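Local coordinates for agarase (Pseudoalteromonas fuliginea, PDB 6XJ9), which probably hydrolyses agarose, a galactan of red algal cell walls, as a member of glycoside hydrolase family 50, at residues Y522-V525 with I526-G530; P537-A540 with E541-L545; N563-S566 with W567-D571; I578-E581 with E582-V585. All coordinates share one frame; numbering follows the deposited sequence.

Interaction 1 (Y522-V525 with I526-G530); sequences YGIV and INTLG
Thr528 returns its hydroxyl to the helix that carries it: OG1 donates to Ile524 O, one turn back, at 2.6 Å and in the carbonyl plane. OG1 reaches this carbonyl because it stands beside its own backbone N (chi1 -60°). The same oxygen takes the amide of Thr528 as well, N to O 3.1 Å, from a donor 40° out of the carbonyl plane, and so Ile524 O serves two donors. A threonine suits a buried helix position because its hydroxyl finds an acceptor within the helix while its methyl can face apolar neighbours. With a valine in its place, Ile524 O would probably keep the backbone donor alone and lose its short side-chain bond. On another face Val525 and Leu529 run side by side, CG1 of the former 3.6 Å from CD1 of the latter. Ile526 reaches back along the preceding turn, its CD1 4.1 Å from CB of Tyr522, where an almost straight bond joins Ile526 N to Tyr522 O (2.8 Å, 177°). Tyr522 occupies the N-cap position, and its phenol leads off to Glu628. Gly523, next in line, accepts from Asn527 N. Around this short helix, Val525, Ile526 and Leu529 lean on Phe587, Leu590 and Leu591 of helix 584-609, Ile524 meets Val462 of strand 461-463, and Thr528 faces helix 537-550.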
ATOM      1  N   TYR A 522     -33.557  24.874  16.080  1.00 23.29           N
ATOM      2  CA  TYR A 522     -34.128  25.327  17.339  1.00 22.87           C
ATOM      3  C   TYR A 522     -35.274  24.416  17.764  1.00 21.93           C
ATOM      4  O   TYR A 522     -36.159  24.853  18.492  1.00 22.36           O
ATOM      5  CB  TYR A 522     -34.549  26.800  17.234  1.00 22.99           C
ATOM      6  CG  TYR A 522     -33.397  27.730  16.949  1.00 21.91           C
ATOM      7  CD1 TYR A 522     -32.411  27.962  17.899  1.00 23.19           C
ATOM      8  CD2 TYR A 522     -33.277  28.357  15.726  1.00 21.29           C
ATOM      9  CE1 TYR A 522     -31.339  28.800  17.648  1.00 22.19           C
ATOM     10  CE2 TYR A 522     -32.215  29.205  15.456  1.00 22.19           C
ATOM     11  CZ  TYR A 522     -31.245  29.423  16.416  1.00 22.69           C
ATOM     12  OH  TYR A 522     -30.198  30.246  16.139  1.00 24.22           O
ATOM     13  N   GLY A 523     -35.222  23.149  17.336  1.00 20.97           N
ATOM     14  CA  GLY A 523     -36.275  22.191  17.649  1.00 21.59           C
ATOM     15  C   GLY A 523     -36.584  22.081  19.143  1.00 22.57           C
ATOM     16  O   GLY A 523     -37.749  22.051  19.537  1.00 23.49           O
ATOM     17  N   ILE A 524     -35.533  22.020  19.971  1.00 22.99           N
ATOM     18  CA  ILE A 524     -35.676  21.871  21.411  1.00 23.84           C
ATOM     19  C   ILE A 524     -36.442  23.076  21.957  1.00 24.03           C
ATOM     20  O   ILE A 524     -37.268  22.932  22.854  1.00 26.45           O
ATOM     21  CB  ILE A 524     -34.299  21.737  22.089  1.00 24.77           C
ATOM     22  CG1 ILE A 524     -33.563  20.455  21.687  1.00 25.24           C
ATOM     23  CG2 ILE A 524     -34.429  21.870  23.609  1.00 26.81           C
ATOM     24  CD1 ILE A 524     -34.178  19.194  22.261  1.00 29.48           C
ATOM     25  N   VAL A 525     -36.120  24.258  21.427  1.00 23.11           N
ATOM     26  CA  VAL A 525     -36.714  25.514  21.864  1.00 23.26           C
ATOM     27  C   VAL A 525     -38.175  25.527  21.420  1.00 23.26           C
ATOM     28  O   VAL A 525     -39.066  25.666  22.249  1.00 23.94           O
ATOM     29  CB  VAL A 525     -35.940  26.724  21.308  1.00 21.93           C
ATOM     30  CG1 VAL A 525     -36.730  28.021  21.433  1.00 22.43           C
ATOM     31  CG2 VAL A 525     -34.571  26.874  21.964  1.00 22.12           C
ATOM     32  N   ILE A 526     -38.399  25.349  20.110  1.00 24.44           N
ATOM     33  CA  ILE A 526     -39.735  25.400  19.540  1.00 24.88           C
ATOM     34  C   ILE A 526     -40.651  24.451  20.309  1.00 26.18           C
ATOM     35  O   ILE A 526     -41.656  24.884  20.869  1.00 27.57           O
ATOM     36  CB  ILE A 526     -39.702  25.126  18.024  1.00 25.36           C
ATOM     37  CG1 ILE A 526     -39.001  26.267  17.280  1.00 24.37           C
ATOM     38  CG2 ILE A 526     -41.109  24.889  17.485  1.00 25.80           C
ATOM     39  CD1 ILE A 526     -38.379  25.865  15.969  1.00 24.76           C
ATOM     40  N   ASN A 527     -40.280  23.170  20.366  1.00 25.46           N
ATOM     41  CA  ASN A 527     -41.121  22.150  20.980  1.00 26.52           C
ATOM     42  C   ASN A 527     -41.357  22.435  22.463  1.00 26.54           C
ATOM     43  O   ASN A 527     -42.444  22.197  22.982  1.00 27.03           O
ATOM     44  CB  ASN A 527     -40.514  20.752  20.826  1.00 27.07           C
ATOM     45  CG  ASN A 527     -41.421  19.670  21.365  1.00 29.73           C
ATOM     46  OD1 ASN A 527     -41.318  19.294  22.534  1.00 28.91           O
ATOM     47  ND2 ASN A 527     -42.329  19.189  20.526  1.00 29.00           N
ATOM     48  N   THR A 528     -40.322  22.904  23.168  1.00 24.17           N
ATOM     49  CA  THR A 528     -40.449  23.124  24.598  1.00 23.74           C
ATOM     50  C   THR A 528     -41.356  24.327  24.878  1.00 25.48           C
ATOM     51  O   THR A 528     -42.106  24.308  25.852  1.00 26.00           O
ATOM     52  CB  THR A 528     -39.070  23.215  25.267  1.00 22.73           C
ATOM     53  OG1 THR A 528     -38.361  21.990  25.046  1.00 21.51           O
ATOM     54  CG2 THR A 528     -39.156  23.474  26.753  1.00 22.96           C
ATOM     55  N   LEU A 529     -41.282  25.370  24.035  1.00 25.74           N
ATOM     56  CA  LEU A 529     -42.090  26.574  24.214  1.00 27.15           C
ATOM     57  C   LEU A 529     -43.576  26.214  24.222  1.00 28.62           C
ATOM     58  O   LEU A 529     -44.381  26.919  24.833  1.00 28.37           O
ATOM     59  CB  LEU A 529     -41.796  27.573  23.088  1.00 25.95           C
ATOM     60  CG  LEU A 529     -40.552  28.446  23.255  1.00 28.06           C
ATOM     61  CD1 LEU A 529     -40.172  29.111  21.941  1.00 26.75           C
ATOM     62  CD2 LEU A 529     -40.758  29.498  24.334  1.00 26.29           C
ATOM     63  N   GLY A 530     -43.915  25.109  23.541  1.00 30.01           N
ATOM     64  CA  GLY A 530     -45.294  24.690  23.336  1.00 31.63           C
ATOM     65  C   GLY A 530     -45.858  23.926  24.531  1.00 33.33           C
ATOM     66  O   GLY A 530     -47.022  23.515  24.510  1.00 33.53           O
TER

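Interaction 2 (P537-A540 with E541-L545); sequences PTKA and EFSRL
The Phe542 ring takes the methyl of Thr538 over one face, CG2 lying 3.9 Å from the ring centroid and 25° off the normal, a CH-pi contact between residues one helical turn apart. Thr538 O lies over that same face, displaced toward the rim. The other flat pair is Glu541 with Arg544, a side-on salt bridge in which the guanidinium uses NE and NH1, one for each carboxylate oxygen. Its NE reaches Glu541 OE1 at 3.0 Å, in the plane of the guanidinium but from above that of the carboxylate; NH1 meets OE2 at 2.7 Å on the syn side. Two bonds fix the rotation of both groups, and long flexible chains suit this exposed flank. Thr538 can face the ring because its CG2 lies anti to the backbone N while OG1 turns to Asp474. With an alanine at Phe542, the Thr538 methyl would probably lose its aromatic partner and a gap would open against Leu590. Lys539 runs beside Ser543, CE 3.5 Å from OG, which is hydrogen-bonded to Asp571 OD1, and carries its ammonium on to the carbonyls of Leu529, Arg531 and Phe570. In the backbone, Ser543 N donates to Lys539 O at 2.8 Å. In the fold, this first part of helix 537-550 rests through Thr538, Phe542 and Leu545 on Tyr594, Leu590 and Ala593 of helix 584-609, and touches Thr528 of helix 523-529.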
ATOM      1  N   PRO A 537     -39.579  21.815  33.569  1.00 27.86           N
ATOM      2  CA  PRO A 537     -38.581  22.754  34.094  1.00 27.48           C
ATOM      3  C   PRO A 537     -37.884  23.644  33.063  1.00 27.30           C
ATOM      4  O   PRO A 537     -37.746  24.842  33.285  1.00 29.93           O
ATOM      5  CB  PRO A 537     -37.607  21.831  34.832  1.00 26.87           C
ATOM      6  CG  PRO A 537     -38.500  20.698  35.319  1.00 27.59           C
ATOM      7  CD  PRO A 537     -39.485  20.489  34.190  1.00 26.16           C
ATOM      8  N   THR A 538     -37.464  23.069  31.930  1.00 26.24           N
ATOM      9  CA  THR A 538     -36.802  23.865  30.907  1.00 22.98           C
ATOM     10  C   THR A 538     -37.728  24.968  30.397  1.00 23.69           C
ATOM     11  O   THR A 538     -37.268  26.056  30.064  1.00 23.42           O
ATOM     12  CB  THR A 538     -36.245  23.009  29.764  1.00 22.65           C
ATOM     13  OG1 THR A 538     -35.220  22.188  30.329  1.00 21.87           O
ATOM     14  CG2 THR A 538     -35.664  23.859  28.652  1.00 22.03           C
ATOM     15  N   LYS A 539     -39.030  24.681  30.297  1.00 24.39           N
ATOM     16  CA  LYS A 539     -39.966  25.702  29.853  1.00 25.74           C
ATOM     17  C   LYS A 539     -40.093  26.792  30.923  1.00 25.01           C
ATOM     18  O   LYS A 539     -40.085  27.980  30.610  1.00 23.67           O
ATOM     19  CB  LYS A 539     -41.313  25.095  29.445  1.00 27.21           C
ATOM     20  CG  LYS A 539     -42.447  26.106  29.264  1.00 29.13           C
ATOM     21  CD  LYS A 539     -42.179  27.173  28.201  1.00 28.85           C
ATOM     22  CE  LYS A 539     -43.338  28.126  27.985  1.00 29.65           C
ATOM     23  NZ  LYS A 539     -44.583  27.416  27.597  1.00 29.06           N
ATOM     24  N   ALA A 540     -40.178  26.382  32.191  1.00 25.89           N
ATOM     25  CA  ALA A 540     -40.204  27.332  33.294  1.00 26.67           C
ATOM     26  C   ALA A 540     -39.000  28.275  33.212  1.00 26.76           C
ATOM     27  O   ALA A 540     -39.142  29.466  33.492  1.00 24.04           O
ATOM     28  CB  ALA A 540     -40.273  26.609  34.617  1.00 24.77           C
ATOM     29  N   GLU A 541     -37.841  27.755  32.779  1.00 26.12           N
ATOM     30  CA  GLU A 541     -36.664  28.602  32.620  1.00 29.47           C
ATOM     31  C   GLU A 541     -36.828  29.543  31.429  1.00 29.00           C
ATOM     32  O   GLU A 541     -36.458  30.707  31.523  1.00 31.46           O
ATOM     33  CB  GLU A 541     -35.351  27.816  32.530  1.00 30.28           C
ATOM     34  CG  GLU A 541     -34.114  28.700  32.384  1.00 31.25           C
ATOM     35  CD  GLU A 541     -33.717  29.509  33.614  1.00 33.40           C
ATOM     36  OE1 GLU A 541     -34.433  29.440  34.642  1.00 34.47           O
ATOM     37  OE2 GLU A 541     -32.702  30.222  33.543  1.00 32.97           O
ATOM     38  N   PHE A 542     -37.358  29.029  30.310  1.00 29.53           N
ATOM     39  CA  PHE A 542     -37.578  29.835  29.118  1.00 27.65           C
ATOM     40  C   PHE A 542     -38.535  30.993  29.432  1.00 28.40           C
ATOM     41  O   PHE A 542     -38.347  32.110  28.957  1.00 26.25           O
ATOM     42  CB  PHE A 542     -38.104  28.967  27.969  1.00 26.44           C
ATOM     43  CG  PHE A 542     -37.120  28.006  27.332  1.00 26.28           C
ATOM     44  CD1 PHE A 542     -35.790  27.958  27.717  1.00 23.25           C
ATOM     45  CD2 PHE A 542     -37.527  27.180  26.293  1.00 26.48           C
ATOM     46  CE1 PHE A 542     -34.900  27.087  27.104  1.00 25.40           C
ATOM     47  CE2 PHE A 542     -36.638  26.302  25.686  1.00 27.77           C
ATOM     48  CZ  PHE A 542     -35.321  26.264  26.087  1.00 26.10           C
ATOM     49  N   SER A 543     -39.573  30.714  30.226  1.00 29.18           N
ATOM     50  CA  SER A 543     -40.522  31.740  30.643  1.00 31.23           C
ATOM     51  C   SER A 543     -39.809  32.839  31.429  1.00 32.59           C
ATOM     52  O   SER A 543     -40.065  34.018  31.202  1.00 35.79           O
ATOM     53  CB  SER A 543     -41.639  31.127  31.438  1.00 32.58           C
ATOM     54  OG  SER A 543     -42.491  30.360  30.595  1.00 35.87           O
ATOM     55  N   ARG A 544     -38.904  32.436  32.337  1.00 32.14           N
ATOM     56  CA  ARG A 544     -38.149  33.344  33.190  1.00 32.19           C
ATOM     57  C   ARG A 544     -37.361  34.339  32.335  1.00 32.04           C
ATOM     58  O   ARG A 544     -37.433  35.544  32.576  1.00 30.52           O
ATOM     59  CB  ARG A 544     -37.264  32.543  34.152  1.00 34.66           C
ATOM     60  CG  ARG A 544     -36.709  33.337  35.325  1.00 35.63           C
ATOM     61  CD  ARG A 544     -35.698  32.597  36.180  1.00 38.49           C
ATOM     62  NE  ARG A 544     -34.430  32.276  35.524  1.00 39.11           N
ATOM     63  CZ  ARG A 544     -33.474  33.146  35.193  1.00 39.84           C
ATOM     64  NH1 ARG A 544     -32.369  32.715  34.607  1.00 37.26           N
ATOM     65  NH2 ARG A 544     -33.626  34.442  35.427  1.00 41.14           N
ATOM     66  N   LEU A 545     -36.667  33.826  31.302  1.00 29.62           N
ATOM     67  CA  LEU A 545     -35.728  34.593  30.494  1.00 26.67           C
ATOM     68  C   LEU A 545     -36.450  35.588  29.594  1.00 27.35           C
ATOM     69  O   LEU A 545     -35.938  36.684  29.348  1.00 27.54           O
ATOM     70  CB  LEU A 545     -34.861  33.645  29.652  1.00 26.34           C
ATOM     71  CG  LEU A 545     -33.840  32.830  30.441  1.00 26.88           C
ATOM     72  CD1 LEU A 545     -33.227  31.723  29.588  1.00 25.27           C
ATOM     73  CD2 LEU A 545     -32.759  33.739  31.003  1.00 26.65           C
TER

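Interaction 3 (N563-S566 with W567-D571); sequences NLAS and WAEFD
Leu564 and Phe570 make the close-packed side of this contact: Leu564 CD1 lies 3.6 Å from Phe570 CD1, at the ring edge and in its plane. Over one face of that ring comes CZ3 of Trp567, 3.6 Å above the plane and offset toward the rim. Both aromatics reach helices 537-550 and 553-560, touching Met546 and Leu556, a setting that suits large apolar side chains. Between the packed side and the solvent side lies the helix start, capped by Ser566. Its OG sits between the backbone N and the carbonyl carbon (chi1 76°), a crowded position for which serine is small enough, and accepts from Glu569 N at 3.0 Å. Glu569 answers much as in a capping box, but one residue further back: its extended chain brings OE1 to Ala565 N in a nearly straight bond (176°), met from above the carboxylate plane, though its 2.5 Å is shorter than usual and doubtful in detail. The amide of Ser566 is buried without a partner. A carboxylate so near a helix N-terminus would probably be stabilised there. Its other oxygen, OE2, lies 3.5 Å from Leu564 CD2. The solvent side is left to small, exposed residues, Ala568 and Ala565, which bring single methyls to Ser566 OG and Glu569 OE1.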
ATOM      1  N   ASN A 563     -50.179  36.905  19.470  1.00 45.13           N
ATOM      2  CA  ASN A 563     -51.280  37.586  20.122  1.00 47.35           C
ATOM      3  C   ASN A 563     -51.612  36.828  21.403  1.00 48.31           C
ATOM      4  O   ASN A 563     -52.760  36.456  21.632  1.00 50.05           O
ATOM      5  CB  ASN A 563     -52.497  37.692  19.195  1.00 52.10           C
ATOM      6  CG  ASN A 563     -52.300  38.671  18.054  1.00 55.59           C
ATOM      7  OD1 ASN A 563     -52.002  39.846  18.275  1.00 61.40           O
ATOM      8  ND2 ASN A 563     -52.476  38.203  16.827  1.00 56.35           N
ATOM      9  N   LEU A 564     -50.580  36.585  22.220  1.00 45.66           N
ATOM     10  CA  LEU A 564     -50.765  35.945  23.511  1.00 43.72           C
ATOM     11  C   LEU A 564     -51.488  36.921  24.438  1.00 45.20           C
ATOM     12  O   LEU A 564     -51.133  38.096  24.506  1.00 44.64           O
ATOM     13  CB  LEU A 564     -49.396  35.557  24.083  1.00 40.52           C
ATOM     14  CG  LEU A 564     -48.539  34.622  23.229  1.00 39.17           C
ATOM     15  CD1 LEU A 564     -47.132  34.520  23.798  1.00 38.31           C
ATOM     16  CD2 LEU A 564     -49.175  33.245  23.126  1.00 38.26           C
ATOM     17  N   ALA A 565     -52.493  36.408  25.156  1.00 46.36           N
ATOM     18  CA  ALA A 565     -53.334  37.218  26.024  1.00 48.30           C
ATOM     19  C   ALA A 565     -52.581  37.600  27.297  1.00 48.07           C
ATOM     20  O   ALA A 565     -52.768  38.694  27.826  1.00 48.36           O
ATOM     21  CB  ALA A 565     -54.609  36.476  26.340  1.00 44.96           C
ATOM     22  N   SER A 566     -51.726  36.691  27.780  1.00 44.90           N
ATOM     23  CA  SER A 566     -51.089  36.863  29.076  1.00 49.22           C
ATOM     24  C   SER A 566     -49.816  36.025  29.165  1.00 50.63           C
ATOM     25  O   SER A 566     -49.614  35.096  28.383  1.00 50.14           O
ATOM     26  CB  SER A 566     -52.042  36.498  30.186  1.00 46.91           C
ATOM     27  OG  SER A 566     -52.161  35.089  30.294  1.00 47.24           O
ATOM     28  N   TRP A 567     -48.975  36.358  30.152  1.00 50.24           N
ATOM     29  CA  TRP A 567     -47.808  35.550  30.463  1.00 46.68           C
ATOM     30  C   TRP A 567     -48.248  34.140  30.847  1.00 45.88           C
ATOM     31  O   TRP A 567     -47.590  33.167  30.487  1.00 42.58           O
ATOM     32  CB  TRP A 567     -46.938  36.216  31.536  1.00 44.10           C
ATOM     33  CG  TRP A 567     -46.006  37.237  30.959  1.00 43.99           C
ATOM     34  CD1 TRP A 567     -45.995  38.579  31.208  1.00 44.36           C
ATOM     35  CD2 TRP A 567     -44.966  36.999  29.995  1.00 44.62           C
ATOM     36  NE1 TRP A 567     -45.012  39.190  30.479  1.00 44.41           N
ATOM     37  CE2 TRP A 567     -44.360  38.245  29.728  1.00 44.67           C
ATOM     38  CE3 TRP A 567     -44.480  35.857  29.342  1.00 42.73           C
ATOM     39  CZ2 TRP A 567     -43.303  38.379  28.827  1.00 45.59           C
ATOM     40  CZ3 TRP A 567     -43.430  35.989  28.459  1.00 45.34           C
ATOM     41  CH2 TRP A 567     -42.851  37.236  28.206  1.00 46.37           C
ATOM     42  N   ALA A 568     -49.392  34.046  31.538  1.00 44.89           N
ATOM     43  CA  ALA A 568     -49.986  32.767  31.891  1.00 43.23           C
ATOM     44  C   ALA A 568     -50.256  31.931  30.642  1.00 43.93           C
ATOM     45  O   ALA A 568     -50.136  30.708  30.690  1.00 47.78           O
ATOM     46  CB  ALA A 568     -51.245  32.973  32.694  1.00 43.70           C
ATOM     47  N   GLU A 569     -50.645  32.588  29.539  1.00 42.37           N
ATOM     48  CA  GLU A 569     -50.818  31.896  28.271  1.00 40.71           C
ATOM     49  C   GLU A 569     -49.452  31.390  27.802  1.00 40.50           C
ATOM     50  O   GLU A 569     -49.310  30.219  27.457  1.00 39.47           O
ATOM     51  CB  GLU A 569     -51.482  32.786  27.210  1.00 40.36           C
ATOM     52  CG  GLU A 569     -52.022  32.005  26.015  1.00 40.92           C
ATOM     53  CD  GLU A 569     -52.544  32.805  24.828  1.00 41.87           C
ATOM     54  OE1 GLU A 569     -53.044  33.930  25.035  1.00 42.24           O
ATOM     55  OE2 GLU A 569     -52.452  32.299  23.689  1.00 39.66           O
ATOM     56  N   PHE A 570     -48.452  32.285  27.829  1.00 41.58           N
ATOM     57  CA  PHE A 570     -47.113  31.977  27.352  1.00 38.88           C
ATOM     58  C   PHE A 570     -46.573  30.758  28.096  1.00 41.45           C
ATOM     59  O   PHE A 570     -46.071  29.816  27.478  1.00 41.10           O
ATOM     60  CB  PHE A 570     -46.193  33.194  27.469  1.00 36.61           C
ATOM     61  CG  PHE A 570     -44.783  32.942  26.998  1.00 34.85           C
ATOM     62  CD1 PHE A 570     -44.377  33.334  25.730  1.00 33.39           C
ATOM     63  CD2 PHE A 570     -43.868  32.284  27.812  1.00 33.69           C
ATOM     64  CE1 PHE A 570     -43.084  33.082  25.292  1.00 34.91           C
ATOM     65  CE2 PHE A 570     -42.574  32.038  27.374  1.00 33.33           C
ATOM     66  CZ  PHE A 570     -42.186  32.435  26.113  1.00 32.98           C
ATOM     67  N   ASP A 571     -46.724  30.792  29.425  1.00 43.20           N
ATOM     68  CA  ASP A 571     -46.242  29.778  30.346  1.00 43.07           C
ATOM     69  C   ASP A 571     -46.926  28.440  30.083  1.00 44.88           C
ATOM     70  O   ASP A 571     -46.295  27.389  30.202  1.00 44.96           O
ATOM     71  CB  ASP A 571     -46.447  30.229  31.793  1.00 43.67           C
ATOM     72  CG  ASP A 571     -45.534  31.377  32.191  1.00 44.35           C
ATOM     73  OD1 ASP A 571     -44.705  31.787  31.343  1.00 44.82           O
ATOM     74  OD2 ASP A 571     -45.656  31.855  33.342  1.00 43.45           O
TER

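Interaction 4 (I578-E581 with E582-V585); sequences IKNE and EQLV
Asn580 curls its side chain over the residues that follow it, and its atoms meet different partners in turn. CB lies against the Gln583 amide, 3.4 Å from NE2. With CG anti to the backbone N (chi1 170°), the carboxamide is swung toward the next turn of the chain, CG standing 3.7 Å from Glu582 N. At the tip the two branches part. OD1 accepts from Gln583 N at 2.9 Å, the donor tilted 21° from the carbonyl plane, and Gln583 CB is also close, at 3.1 Å. ND2 has its bond outside this stretch, to Val559 O at the end of helix 553-560; Glu582 OE1 lies near it, but at an angle too poor for a hydrogen bond. Asparagine suits the place because a short side chain can both accept from the chain ahead and donate to a carbonyl. It stands just before a type I beta turn, Glu581 to Leu584, and its OD1 holds the third residue of that turn, which is closed by Leu584 N donating to Glu581 O at 3.1 Å and leads into helix 584-609. Gln583 donates a second time, through its side-chain amide: NE2 bonds to Asn580 O at 3.0 Å from above the carbonyl plane, and also to Asp577 O. Through N and NE2 together, Gln583 holds Asn580 by both its side-chain and its backbone oxygen. The two carboxamides stand almost perpendicular, their planes 85° apart. On the exposed side Glu581 OE1 and Glu582 OE2 are 5.3 Å apart, like charges whose repulsion is probably weak and screened by solvent.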
ATOM      1  N   ILE A 578     -43.369  29.775  12.692  1.00 30.46           N
ATOM      2  CA  ILE A 578     -42.131  29.216  12.162  1.00 32.97           C
ATOM      3  C   ILE A 578     -41.476  30.157  11.149  1.00 32.86           C
ATOM      4  O   ILE A 578     -40.286  30.026  10.873  1.00 31.11           O
ATOM      5  CB  ILE A 578     -42.324  27.788  11.602  1.00 33.63           C
ATOM      6  CG1 ILE A 578     -40.981  27.091  11.352  1.00 34.57           C
ATOM      7  CG2 ILE A 578     -43.208  27.796  10.360  1.00 34.22           C
ATOM      8  CD1 ILE A 578     -40.301  26.572  12.614  1.00 33.80           C
ATOM      9  N   LYS A 579     -42.248  31.115  10.616  1.00 33.51           N
ATOM     10  CA  LYS A 579     -41.763  31.979   9.549  1.00 32.14           C
ATOM     11  C   LYS A 579     -41.177  33.267  10.125  1.00 31.71           C
ATOM     12  O   LYS A 579     -40.464  33.993   9.434  1.00 31.17           O
ATOM     13  CB  LYS A 579     -42.894  32.308   8.571  1.00 36.53           C
ATOM     14  CG  LYS A 579     -43.518  31.110   7.866  1.00 38.47           C
ATOM     15  CD  LYS A 579     -44.267  31.480   6.601  1.00 39.48           C
ATOM     16  CE  LYS A 579     -44.514  30.284   5.703  1.00 39.63           C
ATOM     17  NZ  LYS A 579     -43.298  29.884   4.957  1.00 40.33           N
ATOM     18  N   ASN A 580     -41.498  33.563  11.388  1.00 32.03           N
ATOM     19  CA  ASN A 580     -41.056  34.805  12.004  1.00 31.30           C
ATOM     20  C   ASN A 580     -39.545  34.762  12.219  1.00 30.99           C
ATOM     21  O   ASN A 580     -39.021  33.759  12.706  1.00 30.44           O
ATOM     22  CB  ASN A 580     -41.781  35.052  13.327  1.00 30.67           C
ATOM     23  CG  ASN A 580     -41.177  36.195  14.106  1.00 31.22           C
ATOM     24  OD1 ASN A 580     -40.353  35.974  14.988  1.00 32.24           O
ATOM     25  ND2 ASN A 580     -41.563  37.420  13.775  1.00 30.23           N
ATOM     26  N   GLU A 581     -38.866  35.865  11.881  1.00 29.40           N
ATOM     27  CA  GLU A 581     -37.413  35.915  11.927  1.00 31.40           C
ATOM     28  C   GLU A 581     -36.925  36.659  13.164  1.00 31.83           C
ATOM     29  O   GLU A 581     -35.821  36.394  13.636  1.00 31.32           O
ATOM     30  CB  GLU A 581     -36.848  36.623  10.696  1.00 33.01           C
ATOM     31  CG  GLU A 581     -36.959  35.795   9.433  1.00 36.64           C
ATOM     32  CD  GLU A 581     -36.512  36.537   8.189  1.00 36.42           C
ATOM     33  OE1 GLU A 581     -35.560  37.332   8.289  1.00 38.72           O
ATOM     34  OE2 GLU A 581     -37.130  36.338   7.135  1.00 36.01           O
ATOM     35  N   GLU A 582     -37.749  37.586  13.674  1.00 31.58           N
ATOM     36  CA  GLU A 582     -37.343  38.484  14.743  1.00 31.98           C
ATOM     37  C   GLU A 582     -37.077  37.694  16.024  1.00 30.38           C
ATOM     38  O   GLU A 582     -36.186  38.046  16.787  1.00 29.10           O
ATOM     39  CB  GLU A 582     -38.373  39.596  14.975  1.00 36.78           C
ATOM     40  CG  GLU A 582     -38.384  40.669  13.898  1.00 39.37           C
ATOM     41  CD  GLU A 582     -38.878  40.198  12.542  1.00 40.75           C
ATOM     42  OE1 GLU A 582     -39.839  39.414  12.503  1.00 42.35           O
ATOM     43  OE2 GLU A 582     -38.276  40.593  11.530  1.00 46.85           O
ATOM     44  N   GLN A 583     -37.846  36.618  16.240  1.00 29.41           N
ATOM     45  CA  GLN A 583     -37.763  35.815  17.449  1.00 26.67           C
ATOM     46  C   GLN A 583     -36.471  35.002  17.515  1.00 27.15           C
ATOM     47  O   GLN A 583     -36.154  34.480  18.580  1.00 26.56           O
ATOM     48  CB  GLN A 583     -38.918  34.817  17.515  1.00 27.51           C
ATOM     49  CG  GLN A 583     -38.787  33.683  16.504  1.00 26.05           C
ATOM     50  CD  GLN A 583     -40.099  32.981  16.282  1.00 25.77           C
ATOM     51  OE1 GLN A 583     -40.914  32.851  17.192  1.00 27.26           O
ATOM     52  NE2 GLN A 583     -40.305  32.512  15.064  1.00 26.16           N
ATOM     53  N   LEU A 584     -35.736  34.887  16.398  1.00 27.25           N
ATOM     54  CA  LEU A 584     -34.618  33.950  16.336  1.00 26.86           C
ATOM     55  C   LEU A 584     -33.513  34.370  17.309  1.00 27.70           C
ATOM     56  O   LEU A 584     -32.709  33.545  17.742  1.00 24.21           O
ATOM     57  CB  LEU A 584     -34.115  33.806  14.891  1.00 26.23           C
ATOM     58  CG  LEU A 584     -35.036  33.059  13.919  1.00 27.40           C
ATOM     59  CD1 LEU A 584     -34.354  32.841  12.576  1.00 27.25           C
ATOM     60  CD2 LEU A 584     -35.504  31.714  14.486  1.00 27.61           C
ATOM     61  N   VAL A 585     -33.510  35.651  17.702  1.00 28.03           N
ATOM     62  CA  VAL A 585     -32.517  36.125  18.658  1.00 28.69           C
ATOM     63  C   VAL A 585     -32.838  35.514  20.024  1.00 28.49           C
ATOM     64  O   VAL A 585     -31.938  35.085  20.752  1.00 28.48           O
ATOM     65  CB  VAL A 585     -32.393  37.668  18.678  1.00 28.88           C
ATOM     66  CG1 VAL A 585     -31.682  38.178  19.923  1.00 29.14           C
ATOM     67  CG2 VAL A 585     -31.696  38.196  17.432  1.00 28.65           C
TER

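The four contacts follow one another along the chain and pack as a helical cluster. Lys539 of interaction 2 joins three of them: its NZ bonds to Leu529 O of interaction 1 and to Phe570 O of interaction 3, each at 2.8 Å. A second polar link between interactions 2 and 3 runs from Ser543 OG to Asp571 OD1 at 2.7 Å, while Leu529 CD2 packs 3.7 Å from Phe570 CZ between interactions 1 and 3. Interaction 4 joins the cluster through interaction 1, Ile526 CD1 lying 3.9 Å from Ile578 CD1; its centre is about 18 Å from the centres of interactions 2 and 3, which it does not touch.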